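Local coordinates for amino acid ABC transporter, binding protein (Thermus thermophilus, PDB 3VV5) that binds the lysine analogue L-thialysine as the periplasmic substrate-binding protein of an amino acid ABC transporter, probably handing it over for uptake, at residues 31-36 against 73-78; 82-87 against 145-150. All coordinates share one frame; numbering follows the deposited sequence.

How the contacts relate
Contact 1 (31-36 against 73-78) closes before contact 2 (82-87 against 145-150) opens, and their centres lie 28 Å apart. What joins them is strand 76-81: contact 1 sits at its beginning, about 24 Å from the centre of the chain, and the loop that follows the strand carries 82-87 into contact 2, about 10 Å from that centre. Strand 143-147, on which 145-150 lies, is in the other lobe, its branch of the sheet connected to that of 76-81 through the long strands 120-129 and 206-222. The parallel strands 37-42 and 76-81 thus run from the outer end of one lobe, at contact 1, toward the cleft at contact 2, where L-thialysine sits.

Contact 1: 31-36 against 73-78; sequences EIKRSG and LGLKPR
Lys76 N gives its hydrogen to Gly36 O at 2.8 Å, a nearly straight bond with an N-H...O angle of 170°. It ties Gly36, the first residue beyond helix 29-35, to the first residue of strand 76-81, and the same oxygen also lies 3.4 Å from both Lys76 CB and Lys76 CG. Lys33 supplies the second polar link. Its ammonium group bonds to two successive carbonyls, with NZ 3.1 Å from Leu73 O and 3.2 Å from Gly74 O. The two are met differently: NZ lies in the carbonyl plane of Leu73, on a lone pair, but stands well above that of Gly74. The lysine chain reaches them by bending at chi2, chi3 and chi4, which curls it over to the 73-74 turn. Gly74 has positive phi and closes helix 61-72 with a Schellman motif, so Lys33 grips the turn that follows that helix. Gly36, also at positive phi, is where the chain leaves helix 29-35.

Behind these bonds lies a small apolar contact. Ile32 CG2, set anti to its backbone N with CG1 at chi1 -67°, meets both methyls of Leu75, the approach to Leu75 CD2 being 3.8 Å. The two side chains cross at about a right angle, and both also touch Ile38 of strand 37-42, while Ile32 reaches Leu228 of helix 226-242.

Backbone bonds between Ile38 and both Lys76 and Arg78 carry the pairing onward, and the whole forms the opening end of two parallel strands, each entered from a helix, in an alpha/beta lobe of a solute-binding protein.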
ATOM      1  N   GLU A  31      19.462  13.193 -13.773  1.00 23.34           N
ATOM      2  CA  GLU A  31      19.313  14.370 -12.907  1.00 23.54           C
ATOM      3  C   GLU A  31      19.283  14.041 -11.410  1.00 22.70           C
ATOM      4  O   GLU A  31      19.938  14.709 -10.622  1.00 22.25           O
ATOM      5  CB  GLU A  31      18.074  15.156 -13.293  1.00 24.30           C
ATOM      6  CG  GLU A  31      18.248  15.926 -14.593  1.00 28.70           C
ATOM      7  CD  GLU A  31      17.014  15.889 -15.468  1.00 33.01           C
ATOM      8  OE1 GLU A  31      15.897  16.103 -14.939  1.00 33.90           O
ATOM      9  OE2 GLU A  31      17.171  15.638 -16.690  1.00 35.90           O
ATOM     10  N   ILE A  32      18.525  13.014 -11.034  1.00 21.34           N
ATOM     11  CA  ILE A  32      18.493  12.535  -9.651  1.00 20.48           C
ATOM     12  C   ILE A  32      19.893  12.075  -9.243  1.00 21.04           C
ATOM     13  O   ILE A  32      20.397  12.473  -8.210  1.00 20.12           O
ATOM     14  CB  ILE A  32      17.417  11.427  -9.473  1.00 19.86           C
ATOM     15  CG1 ILE A  32      16.018  12.038  -9.657  1.00 18.03           C
ATOM     16  CG2 ILE A  32      17.536  10.762  -8.103  1.00 19.50           C
ATOM     17  CD1 ILE A  32      14.932  11.103 -10.188  1.00 15.29           C
ATOM     18  N   LYS A  33      20.528  11.280 -10.094  1.00 22.42           N
ATOM     19  CA  LYS A  33      21.894  10.797  -9.888  1.00 24.74           C
ATOM     20  C   LYS A  33      22.890  11.881  -9.433  1.00 25.42           C
ATOM     21  O   LYS A  33      23.561  11.759  -8.403  1.00 25.58           O
ATOM     22  CB  LYS A  33      22.396  10.191 -11.193  1.00 25.03           C
ATOM     23  CG  LYS A  33      23.084   8.842 -11.117  1.00 28.60           C
ATOM     24  CD  LYS A  33      24.156   8.735 -10.040  1.00 30.84           C
ATOM     25  CE  LYS A  33      23.616   7.953  -8.852  1.00 31.69           C
ATOM     26  NZ  LYS A  33      24.653   7.091  -8.231  1.00 34.16           N
ATOM     27  N   ARG A  34      22.991  12.935 -10.220  1.00 26.72           N
ATOM     28  CA  ARG A  34      23.960  13.987  -9.947  1.00 27.75           C
ATOM     29  C   ARG A  34      23.655  14.739  -8.643  1.00 27.28           C
ATOM     30  O   ARG A  34      24.569  15.236  -7.984  1.00 27.50           O
ATOM     31  CB  ARG A  34      24.044  14.942 -11.129  1.00 28.60           C
ATOM     32  CG  ARG A  34      22.727  15.546 -11.550  1.00 30.86           C
ATOM     33  CD  ARG A  34      22.443  16.882 -10.866  1.00 35.58           C
ATOM     34  NE  ARG A  34      21.064  17.336 -11.074  1.00 38.32           N
ATOM     35  CZ  ARG A  34      20.560  17.691 -12.256  1.00 41.45           C
ATOM     36  NH1 ARG A  34      21.304  17.618 -13.362  1.00 41.75           N
ATOM     37  NH2 ARG A  34      19.302  18.105 -12.339  1.00 42.50           N
ATOM     38  N   SER A  35      22.382  14.805  -8.269  1.00 26.34           N
ATOM     39  CA  SER A  35      22.013  15.469  -7.019  1.00 26.05           C
ATOM     40  C   SER A  35      22.387  14.594  -5.836  1.00 25.19           C
ATOM     41  O   SER A  35      22.619  15.101  -4.744  1.00 25.53           O
ATOM     42  CB  SER A  35      20.538  15.864  -6.987  1.00 25.67           C
ATOM     43  OG  SER A  35      19.714  14.746  -6.694  1.00 27.46           O
ATOM     44  N   GLY A  36      22.467  13.280  -6.065  1.00 24.86           N
ATOM     45  CA  GLY A  36      22.861  12.332  -5.023  1.00 23.30           C
ATOM     46  C   GLY A  36      21.723  11.922  -4.105  1.00 22.64           C
ATOM     47  O   GLY A  36      21.902  11.053  -3.257  1.00 22.45           O
ATOM     48  N   LEU A  73      21.014   1.949  -6.513  1.00 13.72           N
ATOM     49  CA  LEU A  73      21.162   2.991  -7.546  1.00 14.47           C
ATOM     50  C   LEU A  73      22.168   4.089  -7.183  1.00 15.38           C
ATOM     51  O   LEU A  73      22.421   4.986  -7.994  1.00 16.08           O
ATOM     52  CB  LEU A  73      19.813   3.627  -7.867  1.00 13.33           C
ATOM     53  CG  LEU A  73      18.768   2.713  -8.477  1.00 14.54           C
ATOM     54  CD1 LEU A  73      17.381   3.388  -8.422  1.00 15.50           C
ATOM     55  CD2 LEU A  73      19.162   2.298  -9.915  1.00 11.69           C
ATOM     56  N   GLY A  74      22.737   4.004  -5.982  1.00 16.08           N
ATOM     57  CA  GLY A  74      23.729   4.972  -5.478  1.00 17.23           C
ATOM     58  C   GLY A  74      23.158   6.305  -5.017  1.00 18.24           C
ATOM     59  O   GLY A  74      23.795   7.357  -5.179  1.00 17.93           O
ATOM     60  N   LEU A  75      21.965   6.265  -4.430  1.00 18.12           N
ATOM     61  CA  LEU A  75      21.226   7.477  -4.078  1.00 18.69           C
ATOM     62  C   LEU A  75      20.899   7.537  -2.604  1.00 18.46           C
ATOM     63  O   LEU A  75      20.607   6.523  -1.993  1.00 18.51           O
ATOM     64  CB  LEU A  75      19.909   7.537  -4.854  1.00 18.45           C
ATOM     65  CG  LEU A  75      20.012   7.578  -6.372  1.00 20.69           C
ATOM     66  CD1 LEU A  75      18.654   7.246  -7.029  1.00 19.81           C
ATOM     67  CD2 LEU A  75      20.547   8.944  -6.798  1.00 22.48           C
ATOM     68  N   LYS A  76      20.908   8.739  -2.044  1.00 19.11           N
ATOM     69  CA  LYS A  76      20.472   8.925  -0.658  1.00 19.51           C
ATOM     70  C   LYS A  76      18.946   9.070  -0.696  1.00 18.76           C
ATOM     71  O   LYS A  76      18.442   9.914  -1.402  1.00 18.47           O
ATOM     72  CB  LYS A  76      21.112  10.174  -0.067  1.00 19.88           C
ATOM     73  CG  LYS A  76      22.648  10.150  -0.048  1.00 22.50           C
ATOM     74  CD  LYS A  76      23.180   9.155   0.995  1.00 28.97           C
ATOM     75  CE  LYS A  76      24.688   8.979   0.906  1.00 32.45           C
ATOM     76  NZ  LYS A  76      25.085   8.269  -0.362  1.00 34.87           N
ATOM     77  N   PRO A  77      18.209   8.220   0.033  1.00 18.95           N
ATOM     78  CA  PRO A  77      16.749   8.419   0.016  1.00 19.21           C
ATOM     79  C   PRO A  77      16.297   9.548   0.957  1.00 18.98           C
ATOM     80  O   PRO A  77      16.883   9.731   2.035  1.00 19.05           O
ATOM     81  CB  PRO A  77      16.198   7.046   0.457  1.00 19.50           C
ATOM     82  CG  PRO A  77      17.322   6.394   1.234  1.00 20.30           C
ATOM     83  CD  PRO A  77      18.618   7.015   0.780  1.00 19.49           C
ATOM     84  N   ARG A  78      15.307  10.318   0.527  1.00 18.19           N
ATOM     85  CA  ARG A  78      14.656  11.343   1.340  1.00 18.96           C
ATOM     86  C   ARG A  78      13.179  11.031   1.328  1.00 17.09           C
ATOM     87  O   ARG A  78      12.538  11.109   0.283  1.00 17.13           O
ATOM     88  CB  ARG A  78      14.818  12.732   0.729  1.00 19.91           C
ATOM     89  CG  ARG A  78      14.946  13.853   1.750  1.00 25.41           C
ATOM     90  CD  ARG A  78      13.836  13.886   2.816  1.00 31.59           C
ATOM     91  NE  ARG A  78      13.875  15.149   3.555  1.00 38.35           N
ATOM     92  CZ  ARG A  78      13.357  16.295   3.110  1.00 40.14           C
ATOM     93  NH1 ARG A  78      12.747  16.342   1.928  1.00 40.95           N
ATOM     94  NH2 ARG A  78      13.452  17.400   3.847  1.00 41.06           N
TER

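Contact 2: 82-87 against 145-150; sequences QSFDTL and GVQVGT. With SLZ (L-thialysine), chain C.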
ATOM      1  N   GLN A  82       2.888  11.692   3.293  1.00 16.64           N
ATOM      2  CA  GLN A  82       1.715  12.538   3.016  1.00 17.71           C
ATOM      3  C   GLN A  82       0.444  11.705   3.050  1.00 16.48           C
ATOM      4  O   GLN A  82       0.488  10.483   2.917  1.00 16.03           O
ATOM      5  CB  GLN A  82       1.829  13.148   1.600  1.00 17.57           C
ATOM      6  CG  GLN A  82       3.018  14.084   1.361  1.00 21.99           C
ATOM      7  CD  GLN A  82       2.755  15.485   1.892  1.00 25.81           C
ATOM      8  OE1 GLN A  82       3.260  15.877   2.949  1.00 28.28           O
ATOM      9  NE2 GLN A  82       1.947  16.241   1.165  1.00 26.83           N
ATOM     10  N   SER A  83      -0.705  12.368   3.150  1.00 15.53           N
ATOM     11  CA  SER A  83      -1.984  11.659   3.077  1.00 15.03           C
ATOM     12  C   SER A  83      -2.079  10.792   1.807  1.00 14.13           C
ATOM     13  O   SER A  83      -1.714  11.243   0.712  1.00 14.22           O
ATOM     14  CB  SER A  83      -3.138  12.669   3.168  1.00 15.59           C
ATOM     15  OG  SER A  83      -4.387  11.994   3.165  1.00 20.27           O
ATOM     16  N   PHE A  84      -2.537   9.540   1.951  1.00 13.55           N
ATOM     17  CA  PHE A  84      -2.542   8.599   0.838  1.00 14.08           C
ATOM     18  C   PHE A  84      -3.178   9.163  -0.447  1.00 14.61           C
ATOM     19  O   PHE A  84      -2.579   9.058  -1.527  1.00 12.78           O
ATOM     20  CB  PHE A  84      -3.206   7.255   1.208  1.00 13.18           C
ATOM     21  CG  PHE A  84      -3.264   6.270   0.058  1.00 13.25           C
ATOM     22  CD1 PHE A  84      -2.118   5.596  -0.369  1.00 12.98           C
ATOM     23  CD2 PHE A  84      -4.458   6.039  -0.621  1.00 11.96           C
ATOM     24  CE1 PHE A  84      -2.162   4.693  -1.450  1.00 10.08           C
ATOM     25  CE2 PHE A  84      -4.520   5.136  -1.709  1.00 11.35           C
ATOM     26  CZ  PHE A  84      -3.368   4.457  -2.124  1.00 10.23           C
ATOM     27  N   ASP A  85      -4.373   9.751  -0.313  1.00 14.90           N
ATOM     28  CA  ASP A  85      -5.154  10.200  -1.491  1.00 16.15           C
ATOM     29  C   ASP A  85      -4.509  11.352  -2.269  1.00 16.12           C
ATOM     30  O   ASP A  85      -4.954  11.711  -3.367  1.00 15.80           O
ATOM     31  CB  ASP A  85      -6.609  10.537  -1.114  1.00 16.19           C
ATOM     32  CG  ASP A  85      -6.733  11.718  -0.113  1.00 17.30           C
ATOM     33  OD1 ASP A  85      -5.743  12.103   0.525  1.00 21.39           O
ATOM     34  OD2 ASP A  85      -7.856  12.235   0.061  1.00 20.04           O
ATOM     35  N   THR A  86      -3.444  11.910  -1.706  1.00 16.06           N
ATOM     36  CA  THR A  86      -2.736  13.014  -2.344  1.00 15.90           C
ATOM     37  C   THR A  86      -1.506  12.568  -3.128  1.00 15.78           C
ATOM     38  O   THR A  86      -0.924  13.375  -3.868  1.00 16.25           O
ATOM     39  CB  THR A  86      -2.220  14.057  -1.322  1.00 15.88           C
ATOM     40  OG1 THR A  86      -1.047  13.557  -0.649  1.00 17.32           O
ATOM     41  CG2 THR A  86      -3.302  14.439  -0.306  1.00 16.83           C
ATOM     42  N   LEU A  87      -1.098  11.310  -2.965  1.00 15.13           N
ATOM     43  CA  LEU A  87       0.245  10.879  -3.397  1.00 14.92           C
ATOM     44  C   LEU A  87       0.457  10.870  -4.911  1.00 14.42           C
ATOM     45  O   LEU A  87       1.452  11.385  -5.371  1.00 13.84           O
ATOM     46  CB  LEU A  87       0.640   9.510  -2.797  1.00 15.20           C
ATOM     47  CG  LEU A  87       0.986   9.450  -1.305  1.00 15.20           C
ATOM     48  CD1 LEU A  87       1.109   7.995  -0.886  1.00 13.82           C
ATOM     49  CD2 LEU A  87       2.279  10.232  -0.973  1.00 12.68           C
ATOM     50  N   GLY A 145     -16.681  -0.003   6.327  1.00 17.96           N
ATOM     51  CA  GLY A 145     -15.642   1.033   6.468  1.00 15.88           C
ATOM     52  C   GLY A 145     -14.443   0.779   5.554  1.00 15.15           C
ATOM     53  O   GLY A 145     -13.898  -0.331   5.545  1.00 13.97           O
ATOM     54  N   VAL A 146     -14.042   1.810   4.801  1.00 14.28           N
ATOM     55  CA  VAL A 146     -12.846   1.779   3.909  1.00 14.78           C
ATOM     56  C   VAL A 146     -12.056   3.085   3.938  1.00 14.76           C
ATOM     57  O   VAL A 146     -12.619   4.175   4.139  1.00 14.96           O
ATOM     58  CB  VAL A 146     -13.238   1.549   2.435  1.00 14.69           C
ATOM     59  CG1 VAL A 146     -13.746   0.153   2.232  1.00 14.77           C
ATOM     60  CG2 VAL A 146     -14.296   2.558   2.020  1.00 16.47           C
ATOM     61  N   GLN A 147     -10.752   2.981   3.691  1.00 15.07           N
ATOM     62  CA  GLN A 147      -9.928   4.158   3.462  1.00 15.49           C
ATOM     63  C   GLN A 147     -10.297   4.851   2.146  1.00 15.67           C
ATOM     64  O   GLN A 147     -10.503   4.182   1.132  1.00 15.84           O
ATOM     65  CB  GLN A 147      -8.439   3.786   3.436  1.00 15.31           C
ATOM     66  CG  GLN A 147      -7.580   5.019   3.459  1.00 16.39           C
ATOM     67  CD  GLN A 147      -6.102   4.751   3.487  1.00 17.56           C
ATOM     68  OE1 GLN A 147      -5.643   3.614   3.308  1.00 16.96           O
ATOM     69  NE2 GLN A 147      -5.330   5.816   3.699  1.00 18.40           N
ATOM     70  N   VAL A 148     -10.353   6.188   2.163  1.00 15.63           N
ATOM     71  CA  VAL A 148     -10.651   6.962   0.958  1.00 16.58           C
ATOM     72  C   VAL A 148      -9.573   6.774  -0.113  1.00 16.23           C
ATOM     73  O   VAL A 148      -8.380   6.608   0.194  1.00 15.78           O
ATOM     74  CB  VAL A 148     -10.846   8.489   1.257  1.00 17.45           C
ATOM     75  CG1 VAL A 148      -9.546   9.126   1.767  1.00 17.40           C
ATOM     76  CG2 VAL A 148     -11.395   9.225   0.019  1.00 19.36           C
ATOM     77  N   GLY A 149     -10.015   6.764  -1.366  1.00 15.89           N
ATOM     78  CA  GLY A 149      -9.115   6.752  -2.508  1.00 15.70           C
ATOM     79  C   GLY A 149      -8.474   5.398  -2.745  1.00 14.68           C
ATOM     80  O   GLY A 149      -7.505   5.304  -3.475  1.00 14.81           O
ATOM     81  N   THR A 150      -9.015   4.353  -2.129  1.00 14.70           N
ATOM     82  CA  THR A 150      -8.428   3.023  -2.254  1.00 14.58           C
ATOM     83  C   THR A 150      -9.229   2.079  -3.159  1.00 15.24           C
ATOM     84  O   THR A 150     -10.421   2.293  -3.464  1.00 15.11           O
ATOM     85  CB  THR A 150      -8.235   2.328  -0.880  1.00 14.33           C
ATOM     86  OG1 THR A 150      -9.517   2.120  -0.255  1.00 14.45           O
ATOM     87  CG2 THR A 150      -7.317   3.136   0.049  1.00 11.32           C
TER
HETATM   88  N   SLZ C 300      -3.860  -1.306  -1.762  1.00 19.97           N
HETATM   89  CA  SLZ C 300      -4.459   0.015  -1.464  0.50 21.04           C
HETATM   90  CB  SLZ C 300      -3.394   0.979  -0.876  0.50 19.98           C
HETATM   91  SG  SLZ C 300      -3.425   1.395   0.905  0.50 25.00           S
HETATM   92  CD  SLZ C 300      -1.946   2.470   0.880  0.50 14.53           C
HETATM   93  CE  SLZ C 300      -1.603   3.238   2.161  0.50 13.26           C
HETATM   94  NZ  SLZ C 300      -0.151   3.477   2.182  0.50  3.19           N
HETATM   95  C   SLZ C 300      -4.861   0.583  -2.822  1.00 20.32           C
HETATM   96  O   SLZ C 300      -5.776   1.421  -2.856  0.50 19.65           O
HETATM   97  OXT SLZ C 300      -4.231   0.162  -3.819  1.00 20.88           O
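Phe84 and the 147-150 turn meet by van der Waals contact, with no hydrogen bond passing between the two segments. The ring presents its edge to the turn, Gly149 O lying in the ring plane 3.5 Å from Phe84 CE2. Thr150 CG2 approaches the same CE2 obliquely, at 3.9 Å. Farther out, Asp85 OD2 rests 3.9 Å from Val148 CG1.

The ligand takes a face of the ring: L-thialysine SG stands 4.2 Å above its plane, offset toward the rim, and the neighbouring CD comes to 3.2 Å from Phe84 CE1. With chi1 of Phe84 at 178°, its CG opposite the backbone N, the ring swings out to this place, and His103 also stacks with it. A serine in place of this phenylalanine would probably leave the thioether chain of the ligand without this wall and open a gap beside Gly149 and Thr150.

Polar bonds hold the surroundings. The extended Gln147 puts NE2 3.6 Å from Phe84 CB, but that NE2 is hydrogen-bonded to Glu43 OE2 and to Gln169 O. Thr150 OG1 bonds to Gln147 O at 2.7 Å across the type II turn and caps the following helix at Met153 N, while Arg109 holds Gly149 O and also binds the ligand. Segments 82-87 and 145-150, from opposite lobes, thus meet beside L-thialysine, as in the closed "Venus flytrap" cleft of family 3 solute-binding proteins.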